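Local coordinates for neuroglobin (Symsagittifera roscoffensis, PDB 4B4Y), which probably binds oxygen reversibly at the iron of a haem group, as a globin of the neuroglobin family, at residues A[33-37]-A[63-69]; A[39-45]-A[112-116]; A[82-86]-A[144-148]. The contacts are given in a common frame with arbitrary orientation. Numbering follows the deposited sequence.

Contact 1. Residues A[33-37]-A[63-69]; sequences EDVLQ and RSHPRFK. With HEM (protoporphyrin IX containing Fe), chain B.
This is a helix-to-helix contact of the globin fold, the B-helix turn 33-37 against the entry to the E helix at 63-69, with a polar outer side and an apolar inner one. Residues 33-37 are helical throughout; 66-69 form the first turn of helix 66-83. The two run in opposite senses, Glu-33 CA lying 7.1 Å from Lys-69 CA and Gln-37 CA 6.9 Å from Arg-63 CA. His-65 is the N-cap, its ND1 accepting from Arg-67 N at 2.6 Å.

Arg-63, extended with its first three chi angles trans, lays its guanidinium along the B helix. NH1 donates to Asp-34 OD1 at 2.6 Å and to Gln-37 OE1 at 3.0 Å, while NE makes a weak bond of 3.3 Å to Glu-33 OE1, giving a salt-bridge network with two acids. Water extends it: one molecule donates to Glu-33 OE1 and Arg-63 O, another to Glu-33 OE2 and Lys-69 O. Further in, the trans Phe-68 side chain presents a ring face to Leu-36, whose CD2 stands 3.9 Å from the Phe-68 ring centroid in a CH-pi contact. Glu-33 O and Gln-37 N meet the ring edge, Phe-68 CZ lying 3.6 Å from Glu-33 O.

Arg-67 turns outward to the haem of the second subunit, NH2 reaching propionate O1A at 2.9 Å. Around the contact, Asp-34 OD2 is salt-bridged to Arg-127 of helix 111-127, Gln-37 NE2 bonds Glu-41, Val-35 packs on helix 111-127, and Phe-68 touches Met-62 of helix 59-62.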
loop_
_atom_site.group_PDB
_atom_site.type_symbol
_atom_site.label_atom_id
_atom_site.label_comp_id
_atom_site.label_asym_id
_atom_site.label_seq_id
_atom_site.Cartn_x
_atom_site.Cartn_y
_atom_site.Cartn_z
ATOM N N GLU A 33 -2.313 -16.475 6.116
ATOM C CA GLU A 33 -3.222 -16.266 4.989
ATOM C C GLU A 33 -4.693 -16.726 5.361
ATOM O O GLU A 33 -5.666 -16.027 5.045
ATOM C CB GLU A 33 -2.716 -17.061 3.776
ATOM C CG GLU A 33 -1.477 -16.356 3.079
ATOM C CD GLU A 33 -1.028 -17.027 1.784
ATOM O OE1 GLU A 33 -1.715 -17.966 1.275
ATOM O OE2 GLU A 33 0.081 -16.660 1.310
ATOM N N ASP A 34 -4.802 -17.794 6.172
ATOM C CA ASP A 34 -6.095 -18.222 6.732
ATOM C C ASP A 34 -6.694 -17.075 7.551
ATOM O O ASP A 34 -7.834 -16.798 7.402
ATOM C CB ASP A 34 -5.932 -19.472 7.676
ATOM C CG ASP A 34 -5.735 -20.769 6.903
ATOM O OD1 ASP A 34 -5.945 -20.784 5.658
ATOM O OD2 ASP A 34 -5.262 -21.774 7.527
ATOM N N VAL A 35 -5.888 -16.413 8.368
ATOM C CA VAL A 35 -6.344 -15.327 9.175
ATOM C C VAL A 35 -6.857 -14.149 8.331
ATOM O O VAL A 35 -7.933 -13.588 8.615
ATOM C CB VAL A 35 -5.230 -14.789 10.112
ATOM C CG1 VAL A 35 -5.659 -13.456 10.791
ATOM C CG2 VAL A 35 -4.840 -15.863 11.151
ATOM N N LEU A 36 -6.049 -13.723 7.352
ATOM C CA LEU A 36 -6.399 -12.543 6.568
ATOM C C LEU A 36 -7.671 -12.865 5.689
ATOM O O LEU A 36 -8.518 -11.990 5.466
ATOM C CB LEU A 36 -5.168 -12.193 5.644
ATOM C CG LEU A 36 -5.277 -10.925 4.751
ATOM C CD1 LEU A 36 -5.550 -9.740 5.609
ATOM C CD2 LEU A 36 -3.924 -10.701 3.870
ATOM N N GLN A 37 -7.751 -14.094 5.173
ATOM C CA GLN A 37 -8.873 -14.496 4.368
ATOM C C GLN A 37 -10.184 -14.490 5.231
ATOM O O GLN A 37 -11.218 -13.937 4.814
ATOM C CB GLN A 37 -8.658 -15.912 3.794
ATOM C CG GLN A 37 -9.877 -16.302 2.939
ATOM C CD GLN A 37 -9.857 -17.782 2.485
ATOM O OE1 GLN A 37 -8.767 -18.365 2.213
ATOM N NE2 GLN A 37 -11.080 -18.397 2.374
ATOM N N ARG A 63 -6.931 -14.596 -2.246
ATOM C CA ARG A 63 -5.797 -15.376 -1.708
ATOM C C ARG A 63 -4.729 -15.776 -2.736
ATOM O O ARG A 63 -3.551 -15.933 -2.354
ATOM C CB ARG A 63 -6.276 -16.630 -0.918
ATOM C CG ARG A 63 -5.191 -17.259 0.035
ATOM C CD ARG A 63 -5.805 -18.279 0.874
ATOM N NE ARG A 63 -4.836 -19.098 1.554
ATOM C CZ ARG A 63 -5.047 -19.656 2.730
ATOM N NH1 ARG A 63 -6.234 -19.490 3.377
ATOM N NH2 ARG A 63 -4.055 -20.332 3.294
ATOM N N SER A 64 -5.119 -16.002 -3.999
ATOM C CA SER A 64 -4.136 -16.369 -5.049
ATOM C C SER A 64 -3.297 -15.149 -5.443
ATOM O O SER A 64 -2.246 -15.330 -6.022
ATOM C CB SER A 64 -4.804 -16.795 -6.397
ATOM O OG SER A 64 -6.066 -17.387 -6.208
ATOM N N HIS A 65 -3.799 -13.919 -5.258
ATOM C CA HIS A 65 -3.095 -12.735 -5.762
ATOM C C HIS A 65 -1.774 -12.487 -5.046
ATOM O O HIS A 65 -1.710 -12.477 -3.816
ATOM C CB HIS A 65 -3.917 -11.439 -5.666
ATOM C CG HIS A 65 -3.283 -10.283 -6.388
ATOM N ND1 HIS A 65 -1.946 -9.971 -6.268
ATOM C CD2 HIS A 65 -3.799 -9.361 -7.235
ATOM C CE1 HIS A 65 -1.657 -8.940 -7.034
ATOM N NE2 HIS A 65 -2.765 -8.547 -7.624
ATOM N N PRO A 66 -0.710 -12.212 -5.809
ATOM C CA PRO A 66 0.587 -11.829 -5.159
ATOM C C PRO A 66 0.514 -10.718 -4.111
ATOM O O PRO A 66 1.266 -10.777 -3.163
ATOM C CB PRO A 66 1.488 -11.385 -6.371
ATOM C CG PRO A 66 0.922 -12.279 -7.523
ATOM C CD PRO A 66 -0.623 -12.152 -7.297
ATOM N N ARG A 67 -0.336 -9.719 -4.271
ATOM C CA ARG A 67 -0.493 -8.669 -3.255
ATOM C C ARG A 67 -1.214 -9.126 -1.923
ATOM O O ARG A 67 -0.919 -8.628 -0.864
ATOM C CB ARG A 67 -1.199 -7.473 -3.886
ATOM C CG ARG A 67 -0.237 -6.838 -4.917
ATOM C CD ARG A 67 -0.684 -5.513 -5.388
ATOM N NE ARG A 67 0.185 -4.890 -6.410
ATOM C CZ ARG A 67 1.101 -3.926 -6.172
ATOM N NH1 ARG A 67 1.347 -3.468 -4.918
ATOM N NH2 ARG A 67 1.783 -3.426 -7.224
ATOM N N PHE A 68 -2.115 -10.092 -1.999
ATOM C CA PHE A 68 -2.614 -10.743 -0.805
ATOM C C PHE A 68 -1.463 -11.497 -0.134
ATOM O O PHE A 68 -1.245 -11.360 1.053
ATOM C CB PHE A 68 -3.730 -11.752 -1.184
ATOM C CG PHE A 68 -4.341 -12.442 -0.015
ATOM C CD1 PHE A 68 -3.699 -13.547 0.574
ATOM C CD2 PHE A 68 -5.603 -12.044 0.468
ATOM C CE1 PHE A 68 -4.344 -14.269 1.668
ATOM C CE2 PHE A 68 -6.236 -12.770 1.536
ATOM C CZ PHE A 68 -5.602 -13.884 2.144
ATOM N N LYS A 69 -0.713 -12.284 -0.905
ATOM C CA LYS A 69 0.315 -13.129 -0.284
ATOM C C LYS A 69 1.376 -12.260 0.412
ATOM O O LYS A 69 1.816 -12.504 1.575
ATOM C CB LYS A 69 0.926 -14.095 -1.323
ATOM C CG LYS A 69 -0.205 -14.936 -2.085
ATOM C CD LYS A 69 0.309 -16.221 -2.855
ATOM C CE LYS A 69 0.810 -15.961 -4.273
ATOM N NZ LYS A 69 2.339 -15.730 -4.381
HETATM C CHA HEM B . -1.094 2.905 -6.301
HETATM C CHB HEM B . 0.333 4.715 -10.521
HETATM C CHC HEM B . -3.294 7.990 -10.230
HETATM C CHD HEM B . -3.916 6.855 -5.606
HETATM C C1A HEM B . -0.399 3.093 -7.472
HETATM C C2A HEM B . 0.592 2.225 -8.018
HETATM C C3A HEM B . 0.991 2.723 -9.163
HETATM C C4A HEM B . 0.224 3.881 -9.419
HETATM C CMA HEM B . 2.052 2.141 -10.161
HETATM C CAA HEM B . 1.082 0.915 -7.313
HETATM C CBA HEM B . 2.352 1.241 -6.560
HETATM C CGA HEM B . 2.764 0.125 -5.623
HETATM O O1A HEM B . 2.727 -1.058 -5.940
HETATM O O2A HEM B . 3.146 0.430 -4.473
HETATM C C1B HEM B . -0.555 5.759 -10.861
HETATM C C2B HEM B . -0.612 6.481 -12.123
HETATM C C3B HEM B . -1.612 7.344 -12.066
HETATM C C4B HEM B . -2.201 7.249 -10.742
HETATM C CMB HEM B . 0.345 6.180 -13.309
HETATM C CAB HEM B . -2.029 8.361 -13.149
HETATM C CBB HEM B . -2.601 7.930 -14.277
HETATM C C1C HEM B . -3.710 8.022 -8.916
HETATM C C2C HEM B . -4.512 9.074 -8.262
HETATM C C3C HEM B . -4.602 8.800 -6.976
HETATM C C4C HEM B . -3.914 7.557 -6.781
HETATM C CMC HEM B . -5.071 10.347 -8.949
HETATM C CAC HEM B . -5.392 9.628 -5.891
HETATM C CBC HEM B . -4.898 9.648 -4.648
HETATM C C1D HEM B . -3.398 5.590 -5.401
HETATM C C2D HEM B . -3.661 4.692 -4.264
HETATM C C3D HEM B . -2.778 3.542 -4.553
HETATM C C4D HEM B . -2.020 3.793 -5.757
HETATM C CMD HEM B . -4.529 4.871 -3.014
HETATM C CAD HEM B . -2.505 2.331 -3.663
HETATM C CBD HEM B . -1.560 3.578 -3.508
HETATM C CGD HEM B . -0.682 3.123 -2.504
HETATM O O1D HEM B . 0.026 4.017 -1.995
HETATM O O2D HEM B . -0.849 1.874 -2.289
HETATM N NA HEM B . -0.603 4.074 -8.361
HETATM N NB HEM B . -1.532 6.249 -10.083
HETATM N NC HEM B . -3.354 7.136 -7.977
HETATM N ND HEM B . -2.502 4.959 -6.258
HETATM FE FE HEM B . -2.011 5.550 -8.143
HETATM O O HOH W 1 1.847 -15.223 2.303
HETATM O O HOH W 2 -1.965 -18.116 -1.332
#

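Contact 2. Residues A[39-45]-A[112-116]. With HEM (protoporphyrin IX containing Fe), chain C.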
loop_
_atom_site.group_PDB
_atom_site.type_symbol
_atom_site.label_atom_id
_atom_site.label_comp_id
_atom_site.label_asym_id
_atom_site.label_seq_id
_atom_site.Cartn_x
_atom_site.Cartn_y
_atom_site.Cartn_z
ATOM N N PHE A 39 -10.624 -12.780 7.976
ATOM C CA PHE A 39 -10.848 -11.366 8.356
ATOM C C PHE A 39 -11.611 -10.612 7.237
ATOM O O PHE A 39 -12.540 -9.826 7.520
ATOM C CB PHE A 39 -9.511 -10.692 8.566
ATOM C CG PHE A 39 -9.576 -9.243 8.995
ATOM C CD1 PHE A 39 -10.307 -8.843 10.065
ATOM C CD2 PHE A 39 -8.823 -8.287 8.318
ATOM C CE1 PHE A 39 -10.316 -7.469 10.476
ATOM C CE2 PHE A 39 -8.791 -6.966 8.711
ATOM C CZ PHE A 39 -9.533 -6.530 9.761
ATOM N N MET A 40 -11.202 -10.846 5.994
ATOM C CA MET A 40 -11.810 -10.196 4.840
ATOM C C MET A 40 -13.229 -10.772 4.535
ATOM O O MET A 40 -14.072 -10.028 4.119
ATOM C CB MET A 40 -10.867 -10.304 3.596
ATOM C CG MET A 40 -9.514 -9.478 3.802
ATOM S SD MET A 40 -8.459 -9.663 2.315
ATOM C CE MET A 40 -9.319 -8.481 1.182
ATOM N N GLU A 41 -13.454 -12.072 4.751
ATOM C CA GLU A 41 -14.806 -12.650 4.665
ATOM C C GLU A 41 -15.793 -12.061 5.639
ATOM O O GLU A 41 -16.959 -11.709 5.266
ATOM C CB GLU A 41 -14.738 -14.177 4.799
ATOM C CG GLU A 41 -14.043 -14.790 3.592
ATOM C CD GLU A 41 -13.828 -16.255 3.730
ATOM O OE1 GLU A 41 -13.811 -16.706 4.911
ATOM O OE2 GLU A 41 -13.606 -16.938 2.665
ATOM N N GLU A 42 -15.358 -11.858 6.867
ATOM C CA GLU A 42 -16.271 -11.415 7.924
ATOM C C GLU A 42 -16.399 -9.927 7.985
ATOM O O GLU A 42 -17.440 -9.377 8.538
ATOM C CB GLU A 42 -15.855 -12.012 9.298
ATOM C CG GLU A 42 -15.737 -13.593 9.328
ATOM C CD GLU A 42 -15.273 -14.169 10.696
ATOM O OE1 GLU A 42 -14.777 -13.412 11.600
ATOM O OE2 GLU A 42 -15.498 -15.387 10.936
ATOM N N ASN A 43 -15.411 -9.202 7.420
ATOM C CA ASN A 43 -15.469 -7.699 7.525
ATOM C C ASN A 43 -15.283 -7.097 6.127
ATOM O O ASN A 43 -14.136 -6.742 5.709
ATOM C CB ASN A 43 -14.386 -7.217 8.428
ATOM C CG ASN A 43 -14.471 -7.887 9.827
ATOM O OD1 ASN A 43 -15.195 -7.420 10.713
ATOM N ND2 ASN A 43 -13.743 -9.007 9.990
ATOM N N PRO A 44 -16.382 -7.065 5.364
ATOM C CA PRO A 44 -16.299 -6.830 3.917
ATOM C C PRO A 44 -15.805 -5.450 3.650
ATOM O O PRO A 44 -15.185 -5.237 2.611
ATOM C CB PRO A 44 -17.763 -6.972 3.433
ATOM C CG PRO A 44 -18.499 -7.625 4.623
ATOM C CD PRO A 44 -17.675 -7.617 5.797
ATOM N N GLU A 45 -15.983 -4.516 4.570
ATOM C CA GLU A 45 -15.375 -3.204 4.324
ATOM C C GLU A 45 -13.856 -3.147 4.167
ATOM O O GLU A 45 -13.323 -2.080 3.752
ATOM C CB GLU A 45 -15.758 -2.245 5.430
ATOM C CG GLU A 45 -15.196 -2.588 6.852
ATOM C CD GLU A 45 -16.113 -3.513 7.700
ATOM O OE1 GLU A 45 -16.649 -4.508 7.156
ATOM O OE2 GLU A 45 -16.266 -3.209 8.915
ATOM N N LEU A 112 -12.166 -2.728 14.169
ATOM C CA LEU A 112 -11.544 -3.810 13.387
ATOM C C LEU A 112 -10.312 -4.497 14.026
ATOM O O LEU A 112 -9.994 -5.650 13.700
ATOM C CB LEU A 112 -11.194 -3.324 11.981
ATOM C CG LEU A 112 -12.413 -3.029 11.036
ATOM C CD1 LEU A 112 -11.868 -2.504 9.684
ATOM C CD2 LEU A 112 -13.155 -4.320 10.764
ATOM N N PHE A 113 -9.593 -3.809 14.900
ATOM C CA PHE A 113 -8.497 -4.478 15.634
ATOM C C PHE A 113 -9.043 -5.680 16.430
ATOM O O PHE A 113 -8.498 -6.773 16.359
ATOM C CB PHE A 113 -7.701 -3.462 16.538
ATOM C CG PHE A 113 -6.654 -2.693 15.749
ATOM C CD1 PHE A 113 -5.406 -3.248 15.521
ATOM C CD2 PHE A 113 -6.964 -1.489 15.135
ATOM C CE1 PHE A 113 -4.480 -2.585 14.735
ATOM C CE2 PHE A 113 -6.018 -0.773 14.373
ATOM C CZ PHE A 113 -4.794 -1.330 14.168
ATOM N N GLY A 114 -10.094 -5.459 17.197
ATOM C CA GLY A 114 -10.803 -6.555 17.919
ATOM C C GLY A 114 -11.245 -7.674 17.025
ATOM O O GLY A 114 -11.062 -8.850 17.315
ATOM N N LYS A 115 -11.777 -7.341 15.872
ATOM C CA LYS A 115 -12.189 -8.376 14.916
ATOM C C LYS A 115 -11.044 -9.246 14.406
ATOM O O LYS A 115 -11.178 -10.495 14.283
ATOM C CB LYS A 115 -12.923 -7.687 13.729
ATOM C CG LYS A 115 -14.288 -7.036 14.133
ATOM C CD LYS A 115 -15.216 -7.937 15.040
ATOM C CE LYS A 115 -16.559 -7.221 15.336
ATOM N NZ LYS A 115 -16.400 -5.842 15.945
ATOM N N LEU A 116 -9.947 -8.584 14.003
ATOM C CA LEU A 116 -8.776 -9.258 13.504
ATOM C C LEU A 116 -8.247 -10.108 14.681
ATOM O O LEU A 116 -7.864 -11.234 14.491
ATOM C CB LEU A 116 -7.686 -8.264 13.051
ATOM C CG LEU A 116 -6.366 -8.924 12.533
ATOM C CD1 LEU A 116 -6.494 -9.826 11.289
ATOM C CD2 LEU A 116 -5.259 -7.885 12.232
HETATM C CHA HEM C . -0.486 -2.129 6.677
HETATM C CHB HEM C . 0.458 -5.105 10.333
HETATM C CHC HEM C . -4.090 -4.360 11.983
HETATM C CHD HEM C . -5.259 -2.344 7.785
HETATM C C1A HEM C . 0.176 -2.983 7.525
HETATM C C2A HEM C . 1.569 -3.288 7.505
HETATM C C3A HEM C . 1.826 -4.108 8.494
HETATM C C4A HEM C . 0.628 -4.299 9.217
HETATM C CMA HEM C . 3.205 -4.726 8.912
HETATM C CAA HEM C . 2.568 -2.709 6.447
HETATM C CBA HEM C . 2.732 -3.740 5.352
HETATM C CGA HEM C . 3.457 -3.183 4.145
HETATM O O1A HEM C . 4.449 -2.470 4.236
HETATM O O2A HEM C . 3.012 -3.458 3.011
HETATM C C1B HEM C . -0.688 -5.148 11.157
HETATM C C2B HEM C . -0.804 -5.784 12.460
HETATM C C3B HEM C . -2.020 -5.559 12.928
HETATM C C4B HEM C . -2.750 -4.814 11.918
HETATM C CMB HEM C . 0.375 -6.534 13.138
HETATM C CAB HEM C . -2.619 -6.076 14.252
HETATM C CBB HEM C . -2.189 -5.575 15.415
HETATM C C1C HEM C . -4.820 -3.829 10.942
HETATM C C2C HEM C . -6.289 -3.764 10.828
HETATM C C3C HEM C . -6.601 -3.292 9.637
HETATM C C4C HEM C . -5.360 -2.998 8.984
HETATM C CMC HEM C . -7.305 -4.262 11.889
HETATM C CAC HEM C . -8.053 -3.018 9.084
HETATM C CBC HEM C . -8.255 -3.181 7.772
HETATM C C1D HEM C . -4.095 -1.905 7.180
HETATM C C2D HEM C . -3.973 -0.938 6.077
HETATM C C3D HEM C . -2.519 -0.938 5.811
HETATM C C4D HEM C . -1.859 -1.886 6.678
HETATM C CMD HEM C . -5.036 -0.169 5.286
HETATM C CAD HEM C . -1.780 -0.224 4.681
HETATM C CBD HEM C . -2.270 -1.695 4.417
HETATM C CGD HEM C . -1.818 -1.894 3.097
HETATM O O1D HEM C . -2.299 -2.899 2.535
HETATM O O2D HEM C . -1.041 -0.945 2.738
HETATM N NA HEM C . -0.352 -3.604 8.588
HETATM N NB HEM C . -1.872 -4.576 10.891
HETATM N NC HEM C . -4.300 -3.373 9.795
HETATM N ND HEM C . -2.820 -2.343 7.522
HETATM FE FE HEM C . -2.312 -3.425 9.170
#
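Leu-112, on the G helix, leaves its backbone sideways to 39-45, but its outer carbons approach the end of the B helix and the turn after it. Its CB lies 4.2 Å from Phe-39 CZ, and its CD2 comes within 3.7 Å of Asn-43 OD1 and 3.8 Å of Glu-45 OE2. Phe-113 points away from 39-45 and meets the haem instead: CE1 is 3.3 Å from the meso carbon CHC, and methyl CMC lies over a face of the ring. Lys-115 offers its aliphatic part, CG sitting 3.6 Å from Asn-43 OD1, before its end leads off. Leu-116 closes the contact with CB 3.8 Å from Phe-39 CE1 and CD1 4.1 Å from the ring centroid, a CH-pi contact; its CD2 is 3.7 Å from haem CHC. Asn-43 ND2 hydrogen-bonds to Phe-39 O at 2.9 Å. No hydrogen bond crosses, so this B-G junction rests on van der Waals contact: apolar round Phe-39, where it walls the haem pocket, and Asn-43 and Glu-45 oxygens against aliphatic carbons elsewhere.

Contact 3. Residues A[82-86]-A[144-148]. With HEM (protoporphyrin IX containing Fe), chain C.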
loop_
_atom_site.group_PDB
_atom_site.type_symbol
_atom_site.label_atom_id
_atom_site.label_comp_id
_atom_site.label_asym_id
_atom_site.label_seq_id
_atom_site.Cartn_x
_atom_site.Cartn_y
_atom_site.Cartn_z
ATOM N N CYS A 82 7.049 -10.200 17.184
ATOM C CA CYS A 82 6.633 -9.701 18.507
ATOM C C CYS A 82 6.415 -10.914 19.430
ATOM O O CYS A 82 6.779 -10.845 20.632
ATOM C CB CYS A 82 5.341 -8.883 18.504
ATOM S SG CYS A 82 5.398 -7.349 17.709
ATOM N N LEU A 83 5.821 -11.983 18.892
ATOM C CA LEU A 83 5.331 -13.122 19.714
ATOM C C LEU A 83 6.518 -13.817 20.418
ATOM O O LEU A 83 6.429 -14.318 21.558
ATOM C CB LEU A 83 4.625 -14.152 18.825
ATOM C CG LEU A 83 3.186 -13.856 18.212
ATOM C CD1 LEU A 83 2.698 -15.148 17.409
ATOM C CD2 LEU A 83 2.293 -13.572 19.362
ATOM N N VAL A 84 7.648 -13.766 19.737
ATOM C CA VAL A 84 8.770 -14.554 20.102
ATOM C C VAL A 84 9.524 -13.805 21.221
ATOM O O VAL A 84 10.228 -14.368 22.000
ATOM C CB VAL A 84 9.435 -14.917 18.742
ATOM C CG1 VAL A 84 10.729 -14.205 18.419
ATOM C CG2 VAL A 84 9.237 -16.336 18.439
ATOM N N ASP A 85 9.255 -12.531 21.418
ATOM C CA ASP A 85 9.864 -11.841 22.561
ATOM C C ASP A 85 8.934 -10.697 22.993
ATOM O O ASP A 85 9.202 -9.511 22.735
ATOM C CB ASP A 85 11.271 -11.318 22.189
ATOM C CG ASP A 85 11.957 -10.487 23.339
ATOM O OD1 ASP A 85 11.510 -10.464 24.537
ATOM O OD2 ASP A 85 12.938 -9.787 23.001
ATOM N N LEU A 86 7.847 -11.044 23.680
ATOM C CA LEU A 86 6.751 -10.054 23.902
ATOM C C LEU A 86 7.145 -8.899 24.740
ATOM O O LEU A 86 6.747 -7.755 24.443
ATOM C CB LEU A 86 5.476 -10.678 24.470
ATOM C CG LEU A 86 4.722 -11.409 23.344
ATOM C CD1 LEU A 86 3.848 -12.552 23.857
ATOM C CD2 LEU A 86 3.932 -10.458 22.388
ATOM N N ALA A 144 -1.064 -11.022 24.379
ATOM C CA ALA A 144 -0.092 -10.844 23.288
ATOM C C ALA A 144 -0.667 -9.958 22.169
ATOM O O ALA A 144 0.012 -9.074 21.652
ATOM C CB ALA A 144 0.300 -12.265 22.667
ATOM N N TYR A 145 -1.918 -10.223 21.761
ATOM C CA TYR A 145 -2.509 -9.464 20.647
ATOM C C TYR A 145 -2.634 -7.995 21.020
ATOM O O TYR A 145 -2.398 -7.092 20.215
ATOM C CB TYR A 145 -3.896 -10.038 20.214
ATOM C CG TYR A 145 -4.416 -9.261 19.051
ATOM C CD1 TYR A 145 -3.810 -9.355 17.815
ATOM C CD2 TYR A 145 -5.490 -8.368 19.217
ATOM C CE1 TYR A 145 -4.274 -8.606 16.721
ATOM C CE2 TYR A 145 -5.992 -7.683 18.169
ATOM C CZ TYR A 145 -5.388 -7.787 16.916
ATOM O OH TYR A 145 -5.916 -7.023 15.908
ATOM N N GLY A 146 -2.998 -7.752 22.269
ATOM C CA GLY A 146 -3.063 -6.367 22.798
ATOM C C GLY A 146 -1.732 -5.601 22.675
ATOM O O GLY A 146 -1.721 -4.419 22.311
ATOM N N ILE A 147 -0.613 -6.266 22.963
ATOM C CA ILE A 147 0.714 -5.610 22.898
ATOM C C ILE A 147 1.034 -5.381 21.434
ATOM O O ILE A 147 1.506 -4.338 21.098
ATOM C CB ILE A 147 1.831 -6.526 23.536
ATOM C CG1 ILE A 147 1.855 -6.399 25.082
ATOM C CG2 ILE A 147 3.222 -6.245 22.948
ATOM C CD1 ILE A 147 2.169 -7.789 25.778
ATOM N N ILE A 148 0.821 -6.368 20.569
ATOM C CA ILE A 148 1.091 -6.193 19.129
ATOM C C ILE A 148 0.258 -4.985 18.554
ATOM O O ILE A 148 0.764 -4.143 17.783
ATOM C CB ILE A 148 0.795 -7.488 18.371
ATOM C CG1 ILE A 148 1.754 -8.610 18.820
ATOM C CG2 ILE A 148 0.825 -7.246 16.842
ATOM C CD1 ILE A 148 1.443 -9.976 18.259
HETATM C CHA HEM C . -0.486 -2.129 6.677
HETATM C CHB HEM C . 0.458 -5.105 10.333
HETATM C CHC HEM C . -4.090 -4.360 11.983
HETATM C CHD HEM C . -5.259 -2.344 7.785
HETATM C C1A HEM C . 0.176 -2.983 7.525
HETATM C C2A HEM C . 1.569 -3.288 7.505
HETATM C C3A HEM C . 1.826 -4.108 8.494
HETATM C C4A HEM C . 0.628 -4.299 9.217
HETATM C CMA HEM C . 3.205 -4.726 8.912
HETATM C CAA HEM C . 2.568 -2.709 6.447
HETATM C CBA HEM C . 2.732 -3.740 5.352
HETATM C CGA HEM C . 3.457 -3.183 4.145
HETATM O O1A HEM C . 4.449 -2.470 4.236
HETATM O O2A HEM C . 3.012 -3.458 3.011
HETATM C C1B HEM C . -0.688 -5.148 11.157
HETATM C C2B HEM C . -0.804 -5.784 12.460
HETATM C C3B HEM C . -2.020 -5.559 12.928
HETATM C C4B HEM C . -2.750 -4.814 11.918
HETATM C CMB HEM C . 0.375 -6.534 13.138
HETATM C CAB HEM C . -2.619 -6.076 14.252
HETATM C CBB HEM C . -2.189 -5.575 15.415
HETATM C C1C HEM C . -4.820 -3.829 10.942
HETATM C C2C HEM C . -6.289 -3.764 10.828
HETATM C C3C HEM C . -6.601 -3.292 9.637
HETATM C C4C HEM C . -5.360 -2.998 8.984
HETATM C CMC HEM C . -7.305 -4.262 11.889
HETATM C CAC HEM C . -8.053 -3.018 9.084
HETATM C CBC HEM C . -8.255 -3.181 7.772
HETATM C C1D HEM C . -4.095 -1.905 7.180
HETATM C C2D HEM C . -3.973 -0.938 6.077
HETATM C C3D HEM C . -2.519 -0.938 5.811
HETATM C C4D HEM C . -1.859 -1.886 6.678
HETATM C CMD HEM C . -5.036 -0.169 5.286
HETATM C CAD HEM C . -1.780 -0.224 4.681
HETATM C CBD HEM C . -2.270 -1.695 4.417
HETATM C CGD HEM C . -1.818 -1.894 3.097
HETATM O O1D HEM C . -2.299 -2.899 2.535
HETATM O O2D HEM C . -1.041 -0.945 2.738
HETATM N NA HEM C . -0.352 -3.604 8.588
HETATM N NB HEM C . -1.872 -4.576 10.891
HETATM N NC HEM C . -4.300 -3.373 9.795
HETATM N ND HEM C . -2.820 -2.343 7.522
HETATM FE FE HEM C . -2.312 -3.425 9.170
#
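Here the C-terminal part of the E helix and the chain just beyond it lie against the H helix, and the fit is decided by a few side-chain conformations. The segments run in opposite senses: Cys-82 CA is 6.6 Å from Ile-148 CA, and Leu-83 CA 6.9 Å from Ala-144 CA.

Cys-82 takes the m rotamer and lays CB 3.6 Å from Ile-148 CG1. Leu-83 leaves its backbone sideways, but in the m,t conformation it swings CD2 back to the H helix, 3.9 Å from Ile-148 CD1 and 4.1 Å from Ala-144 CB. Leu-86, likewise m,t, has its CA-to-CB bond toward the helix and sets both methyls on Ala-144 CB, CD1 at 3.8 Å and CD2 at 4.1 Å; CD2 also comes 4.3 Å from Ile-147 CG2. The small Ala-144 thus leaves room for two leucines.

On the H helix, Ile-148 is m,t, which sends CG1 and CD1 to the E helix while CG2 rests 3.7 Å from haem vinyl carbon CBB. Ile-147 meets Leu-86 through CG2, 4.1 Å from Leu-86 O. Tyr-145, trans at chi1, faces away from 82-86; its OH sits 3.8 Å from haem CAB and hydrogen-bonds to Phe-113 O of helix 111-127. Helix 11-24 adds further packing, Val-21 against Leu-83 and Ile-17 against Ala-144.

All six touching residues are buried, and neither a hydrogen bond nor a charge pair joins the segments. The E-H junction therefore depends on close apolar packing, with Ile-148 carrying it through to the haem.

Overall arrangement
From the N terminus, helix 28-42 supplies first 33-37 and then 39-45. Contact 1 closes the shortest loop, bringing the start of helix 66-83 back to it across 25 residues. Contact 2 is still open at that point and closes only at helix 111-127, so the two cross; they touch through Val-35 on Leu-116 and Met-40 on Phe-68. Contact 3 opens near the other end of helix 66-83, after contact 1 has closed, and crosses contact 2 before closing on helix 135-153. Contacts 2 and 3 meet at Phe-113 and Tyr-145 and share the chain's haem. Together they tie helices B, E, G and H of the globin fold.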